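Local coordinates for protein Plm1 (Streptomyces sp. HK803, PDB 4HXY) that probably reduces the beta-keto group of a growing polyketide chain with NADPH, as the first-module ketoreductase of phoslactomycin biosynthesis, at residues R381-L386 against S415-A420; L173-A178 against G431-K436; D282-E287 against G328-A333. All coordinates share one frame; numbering follows the deposited sequence.

Contact 1. Residues R381-L386 against S415-A420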
# COMPACT_ATOMS: atom_id res chain seq x y z
N ARG A 381 -13.44 -7.64 14.89
CA ARG A 381 -13.78 -6.64 13.88
C ARG A 381 -13.95 -7.21 12.46
O ARG A 381 -13.73 -6.53 11.46
CB ARG A 381 -12.82 -5.46 13.92
CG ARG A 381 -11.36 -5.74 13.69
CD ARG A 381 -10.57 -4.53 14.23
NE ARG A 381 -9.18 -4.51 13.79
CZ ARG A 381 -8.78 -4.22 12.55
NH1 ARG A 381 -9.66 -3.94 11.59
NH2 ARG A 381 -7.48 -4.23 12.26
N GLY A 382 -14.36 -8.47 12.41
CA GLY A 382 -14.79 -9.10 11.18
C GLY A 382 -13.68 -9.53 10.24
O GLY A 382 -13.93 -9.73 9.04
N LEU A 383 -12.47 -9.67 10.75
CA LEU A 383 -11.37 -10.18 9.95
C LEU A 383 -10.97 -11.52 10.55
O LEU A 383 -10.62 -11.61 11.73
CB LEU A 383 -10.21 -9.20 9.91
CG LEU A 383 -10.55 -7.86 9.25
CD1 LEU A 383 -9.44 -6.84 9.54
CD2 LEU A 383 -10.76 -7.99 7.75
N THR A 384 -11.13 -12.57 9.76
CA THR A 384 -10.74 -13.90 10.19
C THR A 384 -9.42 -14.22 9.50
O THR A 384 -9.30 -14.06 8.29
CB THR A 384 -11.81 -14.93 9.82
OG1 THR A 384 -13.06 -14.55 10.43
CG2 THR A 384 -11.41 -16.34 10.29
N PRO A 385 -8.43 -14.67 10.27
CA PRO A 385 -7.17 -15.05 9.60
C PRO A 385 -7.38 -16.13 8.54
O PRO A 385 -8.11 -17.10 8.77
CB PRO A 385 -6.30 -15.54 10.76
CG PRO A 385 -6.79 -14.75 11.93
CD PRO A 385 -8.29 -14.69 11.73
N LEU A 386 -6.72 -15.96 7.38
CA LEU A 386 -6.81 -16.93 6.29
C LEU A 386 -6.05 -18.16 6.71
O LEU A 386 -4.95 -18.03 7.24
CB LEU A 386 -6.15 -16.38 5.03
CG LEU A 386 -6.84 -15.21 4.36
CD1 LEU A 386 -5.86 -14.48 3.39
CD2 LEU A 386 -8.10 -15.69 3.65
N SER A 415 -20.75 -7.76 8.23
CA SER A 415 -21.68 -7.38 9.30
C SER A 415 -20.94 -6.96 10.58
O SER A 415 -21.45 -6.13 11.33
CB SER A 415 -22.64 -8.54 9.63
OG SER A 415 -21.92 -9.66 10.08
N ARG A 416 -19.76 -7.54 10.84
CA ARG A 416 -18.91 -7.12 11.96
C ARG A 416 -17.92 -6.03 11.55
O ARG A 416 -17.63 -5.11 12.32
CB ARG A 416 -18.09 -8.28 12.52
CG ARG A 416 -18.84 -9.43 13.13
CD ARG A 416 -17.84 -10.53 13.53
NE ARG A 416 -18.46 -11.66 14.21
CZ ARG A 416 -17.86 -12.47 15.09
NH1 ARG A 416 -18.53 -13.48 15.66
NH2 ARG A 416 -16.58 -12.29 15.44
N PHE A 417 -17.35 -6.16 10.36
CA PHE A 417 -16.29 -5.23 9.95
C PHE A 417 -16.79 -3.79 9.81
O PHE A 417 -16.14 -2.86 10.29
CB PHE A 417 -15.68 -5.70 8.62
CG PHE A 417 -14.64 -4.78 8.07
CD1 PHE A 417 -13.31 -4.95 8.40
CD2 PHE A 417 -14.98 -3.74 7.22
CE1 PHE A 417 -12.34 -4.09 7.90
CE2 PHE A 417 -14.01 -2.87 6.74
CZ PHE A 417 -12.70 -3.07 7.07
N LEU A 418 -17.92 -3.60 9.15
CA LEU A 418 -18.37 -2.24 8.79
C LEU A 418 -18.72 -1.37 10.00
O LEU A 418 -18.28 -0.21 10.06
CB LEU A 418 -19.52 -2.26 7.79
CG LEU A 418 -19.18 -2.69 6.38
CD1 LEU A 418 -20.48 -2.91 5.60
CD2 LEU A 418 -18.28 -1.63 5.73
N PRO A 419 -19.49 -1.91 10.97
CA PRO A 419 -19.75 -1.06 12.15
C PRO A 419 -18.49 -0.73 12.94
O PRO A 419 -18.40 0.38 13.52
CB PRO A 419 -20.75 -1.87 12.99
CG PRO A 419 -21.32 -2.90 12.04
CD PRO A 419 -20.26 -3.18 11.01
N ALA A 420 -17.52 -1.64 12.98
CA ALA A 420 -16.27 -1.34 13.66
C ALA A 420 -15.46 -0.30 12.89
O ALA A 420 -14.97 0.68 13.46
CB ALA A 420 -15.45 -2.63 13.92
O HOH W 1 -13.40 -3.33 11.20
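Two groups grip the carbonyl oxygen of Arg381: a water and a backbone C-H. Water 1 donates to Arg381 O over 3.2 Å and also to Phe417 O over 2.9 Å, joining the two segments, while Phe417 CA lies 3.2 Å from Arg381 O in a CA-H...O contact with an angle of 140° at the hydrogen. No direct hydrogen bond crosses between the segments. The carbonyl belongs to a Schellman motif that ends helix 372-380: Gly382, with phi 77°, is its C-prime residue, Leu383 N reaching back to Leu378 O and Gly382 N to Arg379 O. The chain then passes into a short, weakly bonded strand about 383-384, antiparallel to strand 408-412 in the Rossmann-type part of this ketoreductase. Helix 414-421 lies so close to the turn that a beta carbon on Gly382 would come within 2.6 Å of Phe417 N. Arg416 rests its CB 3.7 Å from Gly382 CA, and its extended chain then leads off to an NH2 hydrogen-bonded to Arg379 O. Phe417, with CG anti to the backbone N (chi1 177°), drops its ring into an aromatic cluster with Trp327, Trp414, Phe421 and Phe430. Leu383 carries CG beside its backbone N and crosses that ring obliquely, its CD2 4.0 Å from Phe417 CD1; the same leucine also touches Val412 and Leu378. On the more exposed side, Arg381 CB meets Ala420 CB, methylene to methyl, at 3.9 Å.

Contact 2. Residues L173-A178 against G431-K436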
# COMPACT_ATOMS: atom_id res chain seq x y z
N LEU A 173 -14.24 0.09 -2.84
CA LEU A 173 -13.69 -1.26 -2.70
C LEU A 173 -14.83 -2.21 -2.98
O LEU A 173 -15.89 -2.09 -2.36
CB LEU A 173 -13.13 -1.47 -1.28
CG LEU A 173 -12.35 -2.73 -0.87
CD1 LEU A 173 -13.30 -3.87 -0.53
CD2 LEU A 173 -11.28 -3.13 -1.94
N VAL A 174 -14.65 -3.06 -3.98
CA VAL A 174 -15.70 -4.01 -4.40
C VAL A 174 -15.17 -5.43 -4.54
O VAL A 174 -13.97 -5.65 -4.66
CB VAL A 174 -16.32 -3.58 -5.73
CG1 VAL A 174 -17.09 -2.26 -5.56
CG2 VAL A 174 -15.26 -3.51 -6.84
N THR A 175 -16.07 -6.40 -4.55
CA THR A 175 -15.70 -7.76 -4.88
C THR A 175 -15.23 -7.88 -6.34
O THR A 175 -15.62 -7.10 -7.21
CB THR A 175 -16.85 -8.77 -4.67
OG1 THR A 175 -17.94 -8.45 -5.54
CG2 THR A 175 -17.30 -8.75 -3.20
N THR A 176 -14.31 -8.81 -6.57
CA THR A 176 -13.97 -9.26 -7.93
C THR A 176 -14.05 -10.77 -8.00
O THR A 176 -14.06 -11.46 -6.97
CB THR A 176 -12.52 -8.95 -8.37
OG1 THR A 176 -11.59 -9.52 -7.43
CG2 THR A 176 -12.30 -7.49 -8.54
N PRO A 177 -14.09 -11.30 -9.22
CA PRO A 177 -13.98 -12.75 -9.34
C PRO A 177 -12.59 -13.23 -8.94
O PRO A 177 -11.60 -12.53 -9.15
CB PRO A 177 -14.22 -13.02 -10.82
CG PRO A 177 -14.96 -11.86 -11.32
CD PRO A 177 -14.52 -10.68 -10.49
N ALA A 178 -12.52 -14.42 -8.37
CA ALA A 178 -11.22 -15.09 -8.09
C ALA A 178 -10.72 -15.78 -9.36
O ALA A 178 -11.47 -16.51 -10.00
CB ALA A 178 -11.36 -16.08 -6.97
N GLY A 431 -19.52 1.27 0.21
CA GLY A 431 -20.94 1.32 -0.17
C GLY A 431 -21.57 0.03 -0.67
O GLY A 431 -22.73 -0.27 -0.38
N SER A 432 -20.79 -0.78 -1.40
CA SER A 432 -21.31 -2.01 -2.00
C SER A 432 -21.57 -3.13 -0.97
O SER A 432 -22.20 -4.14 -1.30
CB SER A 432 -20.36 -2.50 -3.09
OG SER A 432 -19.15 -2.98 -2.54
N PHE A 433 -21.11 -2.93 0.26
CA PHE A 433 -21.33 -3.87 1.36
C PHE A 433 -22.37 -3.39 2.38
O PHE A 433 -22.64 -4.06 3.37
CB PHE A 433 -19.98 -4.19 2.05
CG PHE A 433 -18.96 -4.72 1.09
CD1 PHE A 433 -19.01 -6.06 0.67
CD2 PHE A 433 -18.01 -3.89 0.54
CE1 PHE A 433 -18.11 -6.54 -0.25
CE2 PHE A 433 -17.11 -4.36 -0.39
CZ PHE A 433 -17.14 -5.69 -0.78
N GLU A 434 -22.97 -2.23 2.11
CA GLU A 434 -23.99 -1.67 2.99
C GLU A 434 -25.32 -2.40 2.80
O GLU A 434 -25.50 -3.19 1.85
CB GLU A 434 -24.19 -0.19 2.72
CG GLU A 434 -23.00 0.68 3.09
CD GLU A 434 -23.22 2.15 2.77
OE1 GLU A 434 -24.37 2.54 2.47
OE2 GLU A 434 -22.24 2.93 2.82
N GLU A 435 -26.25 -2.11 3.71
CA GLU A 435 -27.59 -2.69 3.69
C GLU A 435 -28.27 -2.43 2.35
O GLU A 435 -28.40 -1.28 1.92
CB GLU A 435 -28.44 -2.10 4.82
CG GLU A 435 -29.74 -2.87 5.09
CD GLU A 435 -30.89 -2.01 5.64
OE1 GLU A 435 -32.03 -2.52 5.68
OE2 GLU A 435 -30.67 -0.84 6.03
N LYS A 436 -28.68 -3.51 1.70
CA LYS A 436 -29.40 -3.47 0.41
C LYS A 436 -28.58 -3.01 -0.80
O LYS A 436 -29.14 -2.77 -1.88
CB LYS A 436 -30.70 -2.66 0.51
CG LYS A 436 -31.75 -3.26 1.44
CD LYS A 436 -32.17 -4.69 1.03
CE LYS A 436 -32.74 -4.75 -0.40
NZ LYS A 436 -33.36 -6.05 -0.71
O HOH W 2 -17.95 -0.28 -2.25
O HOH W 3 -18.85 -5.45 -3.94
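The ring of Phe433 carries the hydroxyl of its own neighbour on one face, Ser432 OG standing 3.2 Å above the plane and offset toward the rim, and it also stacks with the indole of Trp414. Two groups of the other segment meet its edge near the ring plane: Leu173 O, 3.2 Å from Phe433 CE2, and the methyl Thr175 CG2, 3.8 Å from Phe433 CE1. Leu173 CD1 adds an oblique apolar contact with CE2. The ring thus spans residues 173 to 175, in the last part of strand 167-175, which runs antiparallel to strand 6-14; against it the chain's C-terminal tail lies as a 3-10 turn. An alanine in place of Phe433 would probably loosen the tail here, since the contacts with Leu173, Thr175 and Trp414 would all go. Two waters bridge the segments. Water 2 donates to Leu173 O (2.7 Å) and accepts from Ser432 N (3.0 Å), while water 3 takes the N-H of Thr175 and bonds to Ser432 OG at 2.9 Å. Ser432 holds OG between its backbone N and carbonyl carbon (chi1 69°), where it also meets Val174 CG1 at 3.7 Å.

Contact 3. Residues D282-E287 against G328-A333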
# COMPACT_ATOMS: atom_id res chain seq x y z
N ASP A 282 2.65 -0.34 15.89
CA ASP A 282 1.39 0.31 16.29
C ASP A 282 1.75 1.65 16.93
O ASP A 282 2.06 1.72 18.12
CB ASP A 282 0.66 -0.60 17.28
CG ASP A 282 -0.64 -0.01 17.81
OD1 ASP A 282 -1.11 1.01 17.27
OD2 ASP A 282 -1.19 -0.57 18.78
N VAL A 283 1.76 2.70 16.12
CA VAL A 283 2.13 4.05 16.54
C VAL A 283 1.21 5.05 15.85
O VAL A 283 1.17 5.11 14.62
CB VAL A 283 3.61 4.36 16.17
CG1 VAL A 283 4.07 5.68 16.80
CG2 VAL A 283 4.51 3.20 16.58
N ARG A 284 0.50 5.86 16.63
CA ARG A 284 -0.37 6.90 16.06
C ARG A 284 0.45 7.93 15.31
O ARG A 284 1.63 8.13 15.60
CB ARG A 284 -1.20 7.59 17.14
CG ARG A 284 -2.14 6.68 17.96
CD ARG A 284 -3.21 5.94 17.16
NE ARG A 284 -2.99 4.48 17.18
CZ ARG A 284 -3.86 3.55 17.60
NH1 ARG A 284 -5.08 3.88 18.04
NH2 ARG A 284 -3.51 2.27 17.58
N ILE A 285 -0.18 8.61 14.36
CA ILE A 285 0.46 9.64 13.58
C ILE A 285 1.06 10.69 14.51
O ILE A 285 2.18 11.16 14.26
CB ILE A 285 -0.55 10.32 12.60
CG1 ILE A 285 -0.85 9.37 11.44
CG2 ILE A 285 -0.02 11.69 12.10
CD1 ILE A 285 -2.11 9.73 10.65
N ALA A 286 0.33 11.02 15.57
CA ALA A 286 0.79 12.04 16.53
C ALA A 286 2.11 11.69 17.20
O ALA A 286 2.82 12.59 17.65
CB ALA A 286 -0.27 12.30 17.59
N GLU A 287 2.41 10.39 17.30
CA GLU A 287 3.62 9.90 17.94
C GLU A 287 4.68 9.44 16.93
O GLU A 287 5.73 8.97 17.34
CB GLU A 287 3.29 8.73 18.87
CG GLU A 287 2.71 9.12 20.24
CD GLU A 287 1.41 9.87 20.17
OE1 GLU A 287 1.41 11.08 20.51
OE2 GLU A 287 0.39 9.26 19.81
N GLY A 328 -6.83 1.11 5.48
CA GLY A 328 -6.24 1.72 6.67
C GLY A 328 -6.65 1.07 7.97
O GLY A 328 -7.68 0.40 8.06
N ALA A 329 -5.85 1.33 9.01
CA ALA A 329 -6.16 0.92 10.38
C ALA A 329 -5.46 1.92 11.30
O ALA A 329 -4.38 2.38 11.00
CB ALA A 329 -5.68 -0.53 10.70
N ALA A 330 -6.11 2.28 12.39
CA ALA A 330 -5.47 3.14 13.39
C ALA A 330 -4.14 2.54 13.85
O ALA A 330 -4.02 1.32 14.04
CB ALA A 330 -6.42 3.36 14.60
N GLY A 331 -3.15 3.40 14.04
CA GLY A 331 -1.83 2.97 14.49
C GLY A 331 -0.91 2.48 13.39
O GLY A 331 0.26 2.20 13.65
N GLN A 332 -1.42 2.42 12.16
CA GLN A 332 -0.67 1.84 11.04
C GLN A 332 -0.24 2.82 9.92
O GLN A 332 0.00 2.41 8.78
CB GLN A 332 -1.49 0.69 10.46
CG GLN A 332 -1.71 -0.40 11.47
CD GLN A 332 -2.02 -1.74 10.87
OE1 GLN A 332 -2.61 -1.84 9.79
NE2 GLN A 332 -1.59 -2.79 11.55
N ALA A 333 -0.07 4.10 10.24
CA ALA A 333 0.32 5.09 9.23
C ALA A 333 1.49 4.66 8.33
O ALA A 333 1.37 4.70 7.10
CB ALA A 333 0.63 6.44 9.89
O HOH W 4 -0.67 5.66 12.68
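From Ala329 the chain makes a type II beta turn, closed by Gln332 N donating to Ala329 O. The loop between helices 324-327 and 333-351 here meets that after strand 270-275 in the KR domain, beside helix 105-120. Ala330 CB lies 3.7 Å from Arg284 NH1. Gly331 has the positive phi (84°) such a turn needs; a side chain here would collide with Asp282 OD1 and Arg284 NH2. Arg284, bent at chi2 and chi3, brings NE 3.3 Å from Gly331 CA, and one guanidinium face lies over Ala330 C, Ala330 O and Gly331 N. Gly331 O accepts from Val283 N, 2.9 Å at 157°, in the carbonyl plane on a lone pair. Gln332, N-cap of helix 333-351, bonds through OE1 to Ser324 OG. Ala333 N donates a hydrogen bond to water 4, which donates to Val283 O, and Ala333 CB meets Ile285 CG1 at 3.6 Å. Glu120 accepts from Ile285 N and Gly331 N. Asp282 OD1 holds Arg284 NH2 at 2.7 Å through its syn lone pair, helping to fix the guanidinium's rotation. With Glu120 OE2 at long, weak ion-pair range of Arg284 NE, the cation would probably favour the ionised forms of Asp282 and, more weakly, of Glu120.

In the fold
Starting from the N terminus, contact 2 opens first, in the last part of strand 167-175, and closes only in the C-terminal tail, joining the two. Within that loop contact 3 opens after strand 270-275 and closes at the start of helix 333-351, tying two loops of the KR domain; contact 1 follows, joining the end of helix 372-380 to helix 414-421. Contacts 3 and 1 stand in series, and both nest inside contact 2; none cross. Contacts 1 and 2 touch, Leu418 CD1 lying 3.3 Å from Phe433 O. Contacts 1 and 3 have centres about 19 Å apart and nearest atoms about 4 Å apart, without touching; the centres of contacts 2 and 3 are about 26 Å apart.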